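Local coordinates for protein dihydropteroate synthase (Burkholderia cenocepacia, PDB 2Y5S) that probably catalyses the condensation of para-aminobenzoate with 6-hydroxymethyl-7,8-dihydropterin diphosphate to give 7,8-dihydropteroate, the precursor of folates, at residues W125-Q129 and P130-D134; D205-A208 and L209-A212; G244-P247 and L248-V251. All coordinates share one frame; numbering follows the deposited sequence.

Contact 1. Residues W125-Q129 and P130-D134; sequences WGFRQ and PGAID. With EDO (1,2-ethanediol), chain V.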
loop_
_atom_site.group_PDB
_atom_site.type_symbol
_atom_site.label_atom_id
_atom_site.label_comp_id
_atom_site.label_asym_id
_atom_site.label_seq_id
_atom_site.Cartn_x
_atom_site.Cartn_y
_atom_site.Cartn_z
ATOM N N TRP B 125 24.167 9.303 11.555
ATOM C CA TRP B 125 25.048 8.899 12.646
ATOM C C TRP B 125 24.488 9.164 14.044
ATOM O O TRP B 125 25.181 8.923 15.029
ATOM C CB TRP B 125 26.446 9.537 12.496
ATOM C CG TRP B 125 27.327 8.767 11.571
ATOM C CD1 TRP B 125 27.706 9.133 10.332
ATOM C CD2 TRP B 125 27.924 7.486 11.814
ATOM N NE1 TRP B 125 28.483 8.167 9.766
ATOM C CE2 TRP B 125 28.642 7.142 10.660
ATOM C CE3 TRP B 125 27.901 6.590 12.888
ATOM C CZ2 TRP B 125 29.359 5.943 10.548
ATOM C CZ3 TRP B 125 28.612 5.403 12.783
ATOM C CH2 TRP B 125 29.326 5.086 11.616
ATOM N N GLY B 126 23.249 9.654 14.134
ATOM C CA GLY B 126 22.559 9.773 15.416
ATOM C C GLY B 126 23.256 10.740 16.362
ATOM O O GLY B 126 23.248 10.555 17.577
ATOM N N PHE B 127 23.874 11.756 15.772
ATOM C CA PHE B 127 24.573 12.829 16.477
ATOM C C PHE B 127 25.794 12.335 17.210
ATOM O O PHE B 127 26.211 12.917 18.221
ATOM C CB PHE B 127 23.579 13.637 17.349
ATOM C CG PHE B 127 22.437 14.175 16.543
ATOM C CD1 PHE B 127 22.602 15.305 15.769
ATOM C CD2 PHE B 127 21.238 13.493 16.468
ATOM C CE1 PHE B 127 21.580 15.771 14.976
ATOM C CE2 PHE B 127 20.213 13.948 15.669
ATOM C CZ PHE B 127 20.383 15.088 14.914
ATOM N N ARG B 128 26.407 11.289 16.657
ATOM C CA ARG B 128 27.594 10.710 17.250
ATOM C C ARG B 128 28.891 11.331 16.731
ATOM O O ARG B 128 29.928 11.163 17.360
ATOM C CB ARG B 128 27.630 9.188 17.046
ATOM C CG ARG B 128 26.711 8.429 17.986
ATOM C CD ARG B 128 26.856 6.930 17.786
ATOM N NE ARG B 128 26.235 6.468 16.541
ATOM C CZ ARG B 128 26.405 5.248 16.038
ATOM N NH1 ARG B 128 27.205 4.369 16.654
ATOM N NH2 ARG B 128 25.775 4.903 14.917
ATOM N N GLN B 129 28.866 12.009 15.584
ATOM C CA GLN B 129 30.097 12.584 15.057
ATOM C C GLN B 129 30.572 13.652 16.009
ATOM O O GLN B 129 29.751 14.386 16.574
ATOM C CB GLN B 129 29.938 13.161 13.648
ATOM C CG GLN B 129 29.730 12.113 12.557
ATOM C CD GLN B 129 30.900 11.171 12.396
ATOM O OE1 GLN B 129 32.035 11.528 12.665
ATOM N NE2 GLN B 129 30.621 9.953 11.938
ATOM N N PRO B 130 31.897 13.722 16.234
ATOM C CA PRO B 130 32.422 14.673 17.205
ATOM C C PRO B 130 31.936 16.092 16.925
ATOM O O PRO B 130 32.150 16.595 15.825
ATOM C CB PRO B 130 33.948 14.545 17.021
ATOM C CG PRO B 130 34.137 13.151 16.622
ATOM C CD PRO B 130 32.968 12.849 15.705
ATOM N N GLY B 131 31.257 16.698 17.900
ATOM C CA GLY B 131 30.772 18.062 17.789
ATOM C C GLY B 131 29.347 18.241 17.254
ATOM O O GLY B 131 28.863 19.365 17.183
ATOM N N ALA B 132 28.674 17.151 16.893
ATOM C CA ALA B 132 27.322 17.243 16.318
ATOM C C ALA B 132 26.319 17.737 17.364
ATOM O O ALA B 132 25.489 18.616 17.083
ATOM C CB ALA B 132 26.883 15.920 15.770
ATOM N N ILE B 133 26.392 17.184 18.572
ATOM C CA ILE B 133 25.474 17.628 19.635
ATOM C C ILE B 133 25.595 19.144 19.931
ATOM O O ILE B 133 24.577 19.853 20.058
ATOM C CB ILE B 133 25.619 16.777 20.919
ATOM C CG1 ILE B 133 25.070 15.366 20.656
ATOM C CG2 ILE B 133 24.849 17.414 22.071
ATOM C CD1 ILE B 133 25.241 14.386 21.846
ATOM N N ASP B 134 26.834 19.634 20.010
ATOM C CA ASP B 134 27.102 21.054 20.199
ATOM C C ASP B 134 26.519 21.926 19.078
ATOM O O ASP B 134 26.038 23.033 19.322
ATOM C CB ASP B 134 28.621 21.309 20.305
ATOM C CG ASP B 134 29.102 21.392 21.737
ATOM O OD1 ASP B 134 28.530 20.703 22.613
ATOM O OD2 ASP B 134 30.048 22.170 21.990
HETATM C C1 EDO V . 25.921 1.062 18.048
HETATM O O1 EDO V . 25.454 -0.273 18.255
HETATM C C2 EDO V . 25.558 1.461 16.627
HETATM O O2 EDO V . 26.753 1.675 15.877
HETATM O O HOH W 1 28.236 14.811 19.089
#
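The Phe127 ring has the methyl CB of Ala132 at its edge, near the ring plane, and the same methyl lies 3.9 Å from Phe127 CA. The other flat groups pile up further back in the loop. Gln129 NE2 sits over one face of the Trp125 indole, 3.3 Å above its plane and shifted toward the rim. Trp125 CE3 in turn lies 3.3 Å above one face of the Arg128 guanidinium, while Arg128 CZ comes in at the edge of the indole, in its plane. A bend at chi2 (-63°) folds the Gln129 amide back over the indole, where NE2 is held by Pro152 O.

Trp125 O is gripped twice by Arg128, whose N and NE approach from opposite faces of the carbonyl plane. The backbone bond from Arg128 N closes the type I' turn from Trp125 to Arg128; Arg128 NE, 3.1 Å from Trp125 O, stands well above that plane as second donor. NH1 reaches O2 of an ethanediol. The next turn, type II, runs from Gln129 to Ala132 and is sealed by Ala132 N to Gln129 O at 3.0 Å. One water links the two turns to the helix: it donates to Phe127 O (2.9 Å) and to Gln129 O, and accepts from Ile133 N. Beside it Ile133 CG1 packs 4.0 Å from Phe127 CB.

Together the two turns carry the chain from strand 120-123 into helix 132-136, with Gly131 as N-cap. Asp123 binds the backbone N of Trp125 and of Phe127, Phe127 rests on strand 142-146, Ala132 meets helix 107-115, and Ile133 leans on helix 165-182.

Contact 2. Residues D205-A208 and L209-A212; sequences DNYA and LLAA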
loop_
_atom_site.group_PDB
_atom_site.type_symbol
_atom_site.label_atom_id
_atom_site.label_comp_id
_atom_site.label_asym_id
_atom_site.label_seq_id
_atom_site.Cartn_x
_atom_site.Cartn_y
_atom_site.Cartn_z
ATOM N N ASP B 205 16.415 -8.563 9.087
ATOM C CA ASP B 205 16.467 -7.461 10.069
ATOM C C ASP B 205 15.554 -6.311 9.688
ATOM O O ASP B 205 14.821 -5.781 10.527
ATOM C CB ASP B 205 17.899 -6.943 10.244
ATOM C CG ASP B 205 18.817 -7.936 10.937
ATOM O OD1 ASP B 205 18.325 -8.779 11.714
ATOM O OD2 ASP B 205 20.055 -7.854 10.707
ATOM N N ASN B 206 15.596 -5.900 8.426
ATOM C CA ASN B 206 14.775 -4.790 7.968
ATOM C C ASN B 206 13.276 -5.067 8.109
ATOM O O ASN B 206 12.515 -4.195 8.542
ATOM C CB ASN B 206 15.122 -4.431 6.518
ATOM C CG ASN B 206 16.446 -3.683 6.388
ATOM O OD1 ASN B 206 16.734 -2.760 7.163
ATOM N ND2 ASN B 206 17.254 -4.061 5.384
ATOM N N TYR B 207 12.835 -6.271 7.758
ATOM C CA TYR B 207 11.404 -6.594 7.895
ATOM C C TYR B 207 10.983 -6.881 9.334
ATOM O O TYR B 207 9.838 -6.640 9.673
ATOM C CB TYR B 207 10.960 -7.687 6.932
ATOM C CG TYR B 207 10.862 -7.153 5.519
ATOM C CD1 TYR B 207 9.756 -6.413 5.110
ATOM C CD2 TYR B 207 11.883 -7.336 4.611
ATOM C CE1 TYR B 207 9.673 -5.911 3.827
ATOM C CE2 TYR B 207 11.797 -6.827 3.313
ATOM C CZ TYR B 207 10.692 -6.133 2.932
ATOM O OH TYR B 207 10.608 -5.610 1.661
ATOM N N ALA B 208 11.913 -7.329 10.181
ATOM C CA ALA B 208 11.629 -7.426 11.628
ATOM C C ALA B 208 11.319 -6.023 12.163
ATOM O O ALA B 208 10.354 -5.807 12.896
ATOM C CB ALA B 208 12.818 -8.030 12.377
ATOM N N LEU B 209 12.150 -5.066 11.777
ATOM C CA LEU B 209 11.981 -3.695 12.224
ATOM C C LEU B 209 10.707 -3.087 11.681
ATOM O O LEU B 209 10.079 -2.308 12.380
ATOM C CB LEU B 209 13.186 -2.838 11.826
ATOM C CG LEU B 209 14.489 -3.211 12.535
ATOM C CD1 LEU B 209 15.673 -2.574 11.803
ATOM C CD2 LEU B 209 14.471 -2.790 13.993
ATOM N N LEU B 210 10.332 -3.406 10.440
ATOM C CA LEU B 210 9.100 -2.859 9.871
ATOM C C LEU B 210 7.861 -3.476 10.525
ATOM O O LEU B 210 6.938 -2.734 10.880
ATOM C CB LEU B 210 9.055 -3.038 8.364
ATOM C CG LEU B 210 7.809 -2.530 7.609
ATOM C CD1 LEU B 210 7.367 -1.133 8.084
ATOM C CD2 LEU B 210 8.091 -2.525 6.120
ATOM N N ALA B 211 7.844 -4.806 10.693
ATOM C CA ALA B 211 6.720 -5.507 11.366
ATOM C C ALA B 211 6.503 -5.047 12.814
ATOM O O ALA B 211 5.362 -4.974 13.283
ATOM C CB ALA B 211 6.939 -7.029 11.346
ATOM N N ALA B 212 7.604 -4.754 13.506
ATOM C CA ALA B 212 7.581 -4.312 14.894
ATOM C C ALA B 212 7.888 -2.831 15.073
ATOM O O ALA B 212 8.345 -2.425 16.136
ATOM C CB ALA B 212 8.572 -5.146 15.702
#
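Residues Asp205 to Ala212 make up nearly all of the short helix 204-211 and the residue after it; the helix follows strand 190-193 in the TIM barrel. Four successive backbone bonds join residue i to i+4: Leu209 N to Asp205 O (3.0 Å), Leu210 N to Asn206 O (3.0 Å), Ala211 N to Tyr207 O (2.9 Å) and Ala212 N to Ala208 O (3.0 Å). The third is nearly straight, at 169°, and after the last of them Ala212 leaves helical backbone angles.

Side chains pack back on the preceding turn. Leu209 turns CG beside its backbone N (chi1 -67°), which brings CG 3.3 Å from Asp205 O. Leu210 instead swings CG beside its carbonyl carbon, and its CD2 comes 4.3 Å from Tyr207 CD1, approaching the ring obliquely. The methyl of Ala211 lies 3.4 Å from Tyr207 O.

The polar ends are held elsewhere: Tyr207 OH bonds to Met237 O, and the Asn206 amide is pinned at both ends, OD1 by Gly197 N and ND2 by Val202 O. Leu209 rests on helix 165-182, whereas Tyr207 packs on Ala286 and Leu210 on Val287 of the second subunit. This i to i+4 bonding is that of a regular alpha-helix, here one of a beta/alpha barrel, with one side against the neighbouring barrel helix and another in the dimer interface.

Contact 3. Residues G244-P247 and L248-V251; sequences GKPP and LERV. With EDO (1,2-ethanediol), chain T.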
loop_
_atom_site.group_PDB
_atom_site.type_symbol
_atom_site.label_atom_id
_atom_site.label_comp_id
_atom_site.label_asym_id
_atom_site.label_seq_id
_atom_site.Cartn_x
_atom_site.Cartn_y
_atom_site.Cartn_z
ATOM N N GLY B 244 14.526 -8.727 -7.504
ATOM C CA GLY B 244 15.785 -8.028 -7.756
ATOM C C GLY B 244 15.700 -6.890 -8.756
ATOM O O GLY B 244 16.693 -6.523 -9.347
ATOM N N LYS B 245 14.526 -6.289 -8.911
ATOM C CA LYS B 245 14.373 -5.143 -9.808
ATOM C C LYS B 245 15.167 -3.939 -9.295
ATOM O O LYS B 245 15.373 -3.794 -8.078
ATOM C CB LYS B 245 12.893 -4.809 -10.016
ATOM C CG LYS B 245 12.118 -5.987 -10.630
ATOM C CD LYS B 245 10.817 -5.575 -11.317
ATOM C CE LYS B 245 9.737 -5.225 -10.327
ATOM N NZ LYS B 245 8.385 -5.201 -10.956
ATOM N N PRO B 246 15.651 -3.089 -10.217
ATOM C CA PRO B 246 16.523 -1.990 -9.823
ATOM C C PRO B 246 15.730 -0.815 -9.244
ATOM O O PRO B 246 14.504 -0.782 -9.383
ATOM C CB PRO B 246 17.224 -1.619 -11.145
ATOM C CG PRO B 246 16.220 -1.907 -12.170
ATOM C CD PRO B 246 15.455 -3.124 -11.681
ATOM N N PRO B 247 16.420 0.151 -8.608
ATOM C CA PRO B 247 15.776 1.232 -7.826
ATOM C C PRO B 247 14.576 1.920 -8.484
ATOM O O PRO B 247 13.531 2.122 -7.838
ATOM C CB PRO B 247 16.918 2.226 -7.622
ATOM C CG PRO B 247 18.120 1.364 -7.545
ATOM C CD PRO B 247 17.891 0.277 -8.579
ATOM N N LEU B 248 14.701 2.250 -9.762
ATOM C CA LEU B 248 13.635 2.942 -10.483
ATOM C C LEU B 248 12.388 2.087 -10.716
ATOM O O LEU B 248 11.327 2.622 -11.024
ATOM C CB LEU B 248 14.167 3.484 -11.823
ATOM C CG LEU B 248 15.206 4.602 -11.666
ATOM C CD1 LEU B 248 15.674 5.093 -13.030
ATOM C CD2 LEU B 248 14.636 5.768 -10.855
ATOM N N GLU B 249 12.506 0.767 -10.543
ATOM C CA GLU B 249 11.372 -0.134 -10.691
ATOM C C GLU B 249 10.775 -0.567 -9.334
ATOM O O GLU B 249 10.114 -1.595 -9.248
ATOM C CB GLU B 249 11.787 -1.340 -11.532
ATOM C CG GLU B 249 12.080 -0.938 -12.982
ATOM C CD GLU B 249 12.661 -2.059 -13.813
ATOM O OE1 GLU B 249 12.334 -3.240 -13.541
ATOM O OE2 GLU B 249 13.443 -1.749 -14.740
ATOM N N ARG B 250 10.982 0.232 -8.290
ATOM C CA ARG B 250 10.574 -0.150 -6.942
ATOM C C ARG B 250 9.493 0.761 -6.378
ATOM O O ARG B 250 9.279 0.774 -5.164
ATOM C CB ARG B 250 11.782 -0.148 -6.006
ATOM C CG ARG B 250 12.861 -1.145 -6.383
ATOM C CD ARG B 250 14.081 -1.058 -5.497
ATOM N NE ARG B 250 15.136 -1.964 -5.964
ATOM C CZ ARG B 250 16.391 -1.978 -5.515
ATOM N NH1 ARG B 250 16.782 -1.122 -4.588
ATOM N NH2 ARG B 250 17.271 -2.851 -5.999
ATOM N N VAL B 251 8.780 1.483 -7.242
ATOM C CA VAL B 251 7.839 2.495 -6.764
ATOM C C VAL B 251 6.678 1.854 -6.015
ATOM O O VAL B 251 6.371 2.274 -4.893
ATOM C CB VAL B 251 7.308 3.410 -7.899
ATOM C CG1 VAL B 251 6.350 4.467 -7.332
ATOM C CG2 VAL B 251 8.478 4.067 -8.666
HETATM C C1 EDO T . 20.235 -1.194 -5.283
HETATM O O1 EDO T . 19.906 -2.584 -5.416
HETATM C C2 EDO T . 19.990 -0.762 -3.842
HETATM O O2 EDO T . 19.464 0.565 -3.788
HETATM O O HOH W 2 8.437 -2.281 -11.799
#
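Arg250 reaches back along Pro247 toward Lys245, and its side chain touches the preceding turn from its first carbon onward. CB lies 3.4 Å from Pro247 O, CG is the same 3.4 Å from Pro246 O, and CD passes alongside Pro247 CA. The chain runs straight from CG to NE (chi2 176°, chi3 -176°), side by side with the proline and pointing the same way. At the end, NE and NH2 take hold of one acceptor, Lys245 O, at 2.8 and 3.0 Å. This is a side-on grip, with the oxygen in the guanidinium plane, and the two bonds fix the rotation of the flat group. Pro247 N sits over one of its faces, toward the rim. Arg250 NH2 also bonds to O1 of an ethanediol, which lies at the edge of the group, 2.7 Å from that nitrogen. NH1 is taken up by Arg234 O.

Under the arginine the backbone makes a short 3-10 turn. Glu249 N donates to Pro246 O at 2.8 Å; Arg250 N does so to Pro247 O, from well above the carbonyl plane. The Glu249 side chain stretches across the Pro246 ring, its carboxylate against CG and CD, and crosses the Lys245 chain at about a right angle. Lys245 bends at chi3 to bring NZ to a water, which donates in turn to Glu249 O; the same NZ forms a salt bridge with Asp279 of the second subunit.

With Arg250 at the N-cap, the arrangement is a proline-led 3-10 turn feeding into helix 251-263, a barrel helix. The nearest atoms of the Arg250 side chain and the bound 7,8-dihydropteroate are about 5 Å apart, so the turn sends its arginine to the border of the product site.

Overall arrangement
Contact 2 is buried, contact 1 partly so, and contact 3 lies on the surface; contacts 1 and 3 fall on opposite sides of the chain's centre, their own centres about 33 Å apart. Contacts 1 and 2 both lean on helix 165-182, though from separate places, while contacts 2 and 3 both meet the second subunit, contact 2 by apolar packing and contact 3 through a salt bridge. Contacts 1 and 3 each lead into a helix and each use an arginine to clasp a backbone carbonyl of their own loop; in each, a separate water bridges other groups. Contact 2, inside a helix, relies on regular main-chain bonds instead.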